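Local coordinates for phage-like element PBSX protein XepA (Bacillus subtilis, PDB 6IA5) that is a prophage lytic-cassette protein of unknown function that forms a pentamer and does not seem to take part in host cell lysis, at residues E[80-85]-E[107-112]; E[117-122]-E[137-142]. All coordinates share one frame; numbering follows the deposited sequence.

Interaction 1 of 2, residues E[80-85]-E[107-112]. With ACT (acetate ion), chain B.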
# COMPACT_ATOMS: atom_id res chain seq x y z
N GLY E 80 -33.99 17.78 -14.23
CA GLY E 80 -34.15 16.64 -15.12
C GLY E 80 -33.25 15.50 -14.65
O GLY E 80 -32.71 15.55 -13.54
N THR E 81 -33.11 14.47 -15.50
CA THR E 81 -32.29 13.31 -15.18
C THR E 81 -31.48 12.93 -16.41
O THR E 81 -32.03 12.84 -17.50
CB THR E 81 -33.15 12.12 -14.76
OG1 THR E 81 -34.04 12.62 -13.77
CG2 THR E 81 -32.35 10.99 -14.15
N LEU E 82 -30.17 12.73 -16.21
CA LEU E 82 -29.30 12.23 -17.28
C LEU E 82 -29.01 10.74 -17.06
O LEU E 82 -28.65 10.33 -15.97
CB LEU E 82 -28.00 13.05 -17.29
CG LEU E 82 -26.91 12.54 -18.25
CD1 LEU E 82 -27.42 12.58 -19.69
CD2 LEU E 82 -25.64 13.36 -18.09
N PHE E 83 -29.18 9.95 -18.13
CA PHE E 83 -28.89 8.53 -18.12
C PHE E 83 -27.76 8.25 -19.10
O PHE E 83 -27.75 8.79 -20.21
CB PHE E 83 -30.12 7.73 -18.60
CG PHE E 83 -31.33 7.87 -17.71
CD1 PHE E 83 -31.45 7.14 -16.54
CD2 PHE E 83 -32.32 8.80 -18.01
CE1 PHE E 83 -32.54 7.32 -15.69
CE2 PHE E 83 -33.42 8.96 -17.18
CZ PHE E 83 -33.52 8.22 -16.02
N ILE E 84 -26.82 7.40 -18.69
CA ILE E 84 -25.83 6.84 -19.59
C ILE E 84 -26.23 5.39 -19.81
O ILE E 84 -26.39 4.64 -18.84
CB ILE E 84 -24.39 6.94 -19.03
CG1 ILE E 84 -23.98 8.40 -18.78
CG2 ILE E 84 -23.41 6.24 -19.99
CD1 ILE E 84 -22.53 8.55 -18.26
N GLU E 85 -26.37 5.00 -21.08
CA GLU E 85 -26.94 3.69 -21.36
C GLU E 85 -26.10 2.95 -22.40
O GLU E 85 -25.37 3.57 -23.17
CB GLU E 85 -28.38 3.88 -21.83
CG GLU E 85 -29.17 4.76 -20.89
CD GLU E 85 -30.67 4.73 -21.10
OE1 GLU E 85 -31.10 5.06 -22.23
OE2 GLU E 85 -31.38 4.35 -20.16
N THR E 107 -24.03 19.62 -13.62
CA THR E 107 -24.01 18.28 -13.06
C THR E 107 -23.21 17.36 -13.97
O THR E 107 -23.49 17.28 -15.17
CB THR E 107 -25.46 17.77 -12.92
OG1 THR E 107 -26.18 18.76 -12.17
CG2 THR E 107 -25.54 16.43 -12.22
N ALA E 108 -22.25 16.64 -13.38
CA ALA E 108 -21.37 15.73 -14.11
C ALA E 108 -21.67 14.30 -13.69
O ALA E 108 -21.97 14.05 -12.52
CB ALA E 108 -19.93 16.09 -13.79
N THR E 109 -21.56 13.35 -14.62
CA THR E 109 -21.50 11.94 -14.26
C THR E 109 -20.08 11.61 -13.81
O THR E 109 -19.19 12.45 -13.91
CB THR E 109 -21.91 11.06 -15.45
OG1 THR E 109 -20.85 11.07 -16.41
CG2 THR E 109 -23.19 11.54 -16.11
N ASP E 110 -19.84 10.38 -13.34
CA ASP E 110 -18.50 9.85 -13.27
C ASP E 110 -18.05 9.40 -14.66
O ASP E 110 -18.87 9.31 -15.57
CB ASP E 110 -18.49 8.62 -12.36
CG ASP E 110 -18.67 8.98 -10.89
OD1 ASP E 110 -18.55 10.17 -10.55
OD2 ASP E 110 -18.91 8.06 -10.10
N TRP E 111 -16.75 9.08 -14.81
CA TRP E 111 -16.33 8.29 -15.94
C TRP E 111 -17.01 6.93 -15.84
O TRP E 111 -16.90 6.27 -14.80
CB TRP E 111 -14.79 8.13 -15.97
CG TRP E 111 -14.11 9.36 -16.47
CD1 TRP E 111 -13.45 10.31 -15.72
CD2 TRP E 111 -14.08 9.81 -17.84
NE1 TRP E 111 -13.00 11.32 -16.55
CE2 TRP E 111 -13.36 11.03 -17.86
CE3 TRP E 111 -14.62 9.32 -19.04
CZ2 TRP E 111 -13.16 11.74 -19.04
CZ3 TRP E 111 -14.40 10.02 -20.22
CH2 TRP E 111 -13.67 11.22 -20.22
N VAL E 112 -17.70 6.53 -16.92
CA VAL E 112 -18.32 5.23 -16.99
C VAL E 112 -17.52 4.39 -17.98
O VAL E 112 -17.36 4.79 -19.14
CB VAL E 112 -19.79 5.37 -17.43
CG1 VAL E 112 -20.41 4.02 -17.82
CG2 VAL E 112 -20.62 6.09 -16.38
C ACT B . -14.65 10.69 -12.13
O ACT B . -13.43 10.90 -11.98
OXT ACT B . -15.09 9.52 -12.26
CH3 ACT B . -15.51 11.90 -12.12

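Interaction 2 of 2, residues E[117-122]-E[137-142]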
# COMPACT_ATOMS: atom_id res chain seq x y z
N ARG E 117 -21.44 -2.84 -26.97
CA ARG E 117 -20.92 -2.26 -28.19
C ARG E 117 -21.29 -0.78 -28.35
O ARG E 117 -20.48 -0.00 -28.87
CB ARG E 117 -21.35 -3.11 -29.39
CG ARG E 117 -20.83 -2.55 -30.70
CD ARG E 117 -21.01 -3.54 -31.83
NE ARG E 117 -20.63 -2.82 -33.03
CZ ARG E 117 -20.61 -3.36 -34.24
NH1 ARG E 117 -21.00 -4.60 -34.43
NH2 ARG E 117 -20.21 -2.63 -35.27
N TYR E 118 -22.49 -0.38 -27.93
CA TYR E 118 -23.03 0.95 -28.20
C TYR E 118 -23.31 1.67 -26.89
O TYR E 118 -23.74 1.02 -25.92
CB TYR E 118 -24.35 0.85 -28.98
CG TYR E 118 -24.22 0.13 -30.30
CD1 TYR E 118 -23.85 0.81 -31.45
CD2 TYR E 118 -24.44 -1.24 -30.39
CE1 TYR E 118 -23.71 0.16 -32.66
CE2 TYR E 118 -24.30 -1.91 -31.59
CZ TYR E 118 -23.95 -1.20 -32.73
OH TYR E 118 -23.81 -1.84 -33.92
N TYR E 119 -23.09 2.99 -26.88
CA TYR E 119 -23.42 3.82 -25.73
C TYR E 119 -24.30 4.98 -26.20
O TYR E 119 -24.29 5.31 -27.39
CB TYR E 119 -22.15 4.32 -25.02
CG TYR E 119 -21.21 5.14 -25.87
CD1 TYR E 119 -20.26 4.52 -26.69
CD2 TYR E 119 -21.26 6.53 -25.88
CE1 TYR E 119 -19.41 5.25 -27.50
CE2 TYR E 119 -20.39 7.28 -26.67
CZ TYR E 119 -19.47 6.64 -27.48
OH TYR E 119 -18.65 7.38 -28.29
N ARG E 120 -25.04 5.59 -25.26
CA ARG E 120 -25.75 6.82 -25.56
C ARG E 120 -26.06 7.54 -24.25
O ARG E 120 -26.05 6.93 -23.18
CB ARG E 120 -27.09 6.51 -26.26
CG ARG E 120 -28.17 6.01 -25.31
CD ARG E 120 -29.49 5.78 -26.04
NE ARG E 120 -30.50 5.29 -25.10
CZ ARG E 120 -31.71 4.87 -25.46
NH1 ARG E 120 -32.08 4.92 -26.73
NH2 ARG E 120 -32.55 4.38 -24.56
N PHE E 121 -26.30 8.85 -24.38
CA PHE E 121 -26.92 9.63 -23.33
C PHE E 121 -28.41 9.75 -23.66
O PHE E 121 -28.79 9.91 -24.82
CB PHE E 121 -26.31 11.04 -23.27
CG PHE E 121 -24.93 11.11 -22.67
CD1 PHE E 121 -24.24 9.96 -22.30
CD2 PHE E 121 -24.32 12.34 -22.47
CE1 PHE E 121 -22.95 10.04 -21.76
CE2 PHE E 121 -23.03 12.42 -21.94
CZ PHE E 121 -22.35 11.27 -21.59
N ARG E 122 -29.23 9.67 -22.61
CA ARG E 122 -30.65 9.96 -22.69
C ARG E 122 -30.98 10.88 -21.53
O ARG E 122 -30.71 10.55 -20.37
CB ARG E 122 -31.46 8.65 -22.69
CG ARG E 122 -32.97 8.84 -22.79
CD ARG E 122 -33.73 7.52 -22.93
NE ARG E 122 -33.51 6.62 -21.80
CZ ARG E 122 -34.15 6.67 -20.63
NH1 ARG E 122 -35.14 7.52 -20.43
NH2 ARG E 122 -33.78 5.88 -19.63
N GLN E 137 -20.49 15.63 -23.88
CA GLN E 137 -20.04 14.25 -23.79
C GLN E 137 -18.54 14.17 -24.09
O GLN E 137 -18.10 14.66 -25.13
CB GLN E 137 -20.82 13.40 -24.79
CG GLN E 137 -20.47 11.91 -24.72
CD GLN E 137 -21.37 11.13 -25.65
OE1 GLN E 137 -21.17 11.11 -26.87
NE2 GLN E 137 -22.39 10.50 -25.07
N SER E 138 -17.79 13.55 -23.16
CA SER E 138 -16.38 13.23 -23.38
C SER E 138 -16.23 11.71 -23.45
O SER E 138 -16.96 10.99 -22.76
CB SER E 138 -15.49 13.79 -22.29
OG SER E 138 -15.50 15.21 -22.29
N VAL E 139 -15.30 11.25 -24.28
CA VAL E 139 -14.95 9.84 -24.40
C VAL E 139 -13.44 9.71 -24.23
O VAL E 139 -12.70 10.66 -24.47
CB VAL E 139 -15.41 9.25 -25.74
CG1 VAL E 139 -16.94 9.20 -25.84
CG2 VAL E 139 -14.80 9.98 -26.93
N GLY E 140 -12.99 8.52 -23.81
CA GLY E 140 -11.57 8.21 -23.74
C GLY E 140 -11.30 6.85 -24.36
O GLY E 140 -12.23 6.18 -24.82
N ALA E 141 -10.02 6.46 -24.36
CA ALA E 141 -9.57 5.25 -25.01
C ALA E 141 -8.17 4.92 -24.51
O ALA E 141 -7.43 5.84 -24.13
CB ALA E 141 -9.54 5.50 -26.49
N GLY E 142 -7.79 3.63 -24.56
CA GLY E 142 -6.40 3.24 -24.42
C GLY E 142 -5.91 3.22 -22.96
O GLY E 142 -6.67 3.50 -22.01
O HOH W 1 -19.39 9.61 -29.37

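Interaction 1 of 2, residues E[80-85]-E[107-112]
Ile84 meets Thr109 end to end, and the terminal methyl of the isoleucine is the pivot of the contact. Ile84 CD1 lies 3.5 Å from Thr109 OG1 and 3.6 Å from Val112 CG2, so one methyl fills the notch between the two residues of 107-112. It gets there because CG1 sits anti to the carbonyl carbon (chi1 -60°) and CD1 then continues fully extended. Ile84 and Val112 run past one another in opposite senses, methyl against methyl. Leu82, two residues earlier, crosses Thr109 at about a right angle and sets its CD2 3.6 Å from Thr109 CG2. No hydrogen bond joins the segments; the two strands lie in different four-stranded antiparallel sheets that face each other as a beta-sandwich, and these side chains are part of its filling. Strand 107-113, an outer strand of its sheet within the chain, is interrupted along its length. The threonine hydroxyl, placed between the backbone N and the carbonyl carbon (chi1 73°), touches Ile84 and is also gripped by polar partners: Thr109 OG1 donates to Asp110 O at 2.8 Å, from outside the carbonyl plane, and takes a hydrogen bond from Gly72 N of strand 69-76. Facing away from 80-85, Trp111 N donates to acetate OXT (3.1 Å, 158° at the hydrogen), while the other acetate oxygen lies at the edge of the indole. Asn149 of a neighbouring subunit also binds this ion, probably taken up from the crystallisation liquor, and Asp110 forms a salt bridge with Lys151 of the same subunit.

Interaction 2 of 2, residues E[117-122]-E[137-142]
Gln137 presses the nitrogen of its amide onto the ring of Phe121, and this is the tight part of the contact. Gln137 NE2 stands 3.2 Å above the ring plane, over its centre, with the amide plane turned 81° against the ring. The glutamine reaches that far because CG is anti to the backbone N (chi1 -177°) and the chain stays extended beyond it, bringing Gln137 CG within 3.7 Å of Phe121 CZ. The same NE2 is hydrogen-bonded to Gln56 OE1, which also accepts from Phe121 N, so the buried amide is held from outside the two segments. Toward Tyr119 the contacts are fewer and one water takes part. Gln137 OE1 lies in the plane of the tyrosine ring at its edge, 3.9 Å from Tyr119 CE2, and Val139 CG1 comes to 3.5 Å from Tyr119 OH. The water sits 2.6 Å from Tyr119 OH and makes only a weak, long bond to Gln137 OE1. Strands 118-122 and 137-140 run nearly antiparallel (159°) in opposite sheets of the beta-sandwich; strands 69-76 and 41-44 flank 133-140, and their Val70 and Leu43 pack against Phe121 and Gln137.

Interactions 1 and 2 both bridge the two four-stranded sheets of one beta-sandwich, and the touching residues of each are buried. Strands 80-87 and 118-125 are neighbours in one sheet, joined by a probable hydrogen bond from Phe83 N to Arg122 O and by the Glu85–Arg120 salt bridge; in the core, Ile84 CG1 packs against Phe121 CE1 at 3.6 Å. Strands 107-113 and 133-140 both belong to the other sheet but are separated there by 69-76. The chemistry differs: 80-85/107-112 meets mainly through aliphatic groups, with Asp110 and the acetate at Trp111 linked to a neighbouring subunit, whereas 117-122/137-142 sets a glutamine amide against two aromatic rings, with a water at the tyrosine hydroxyl.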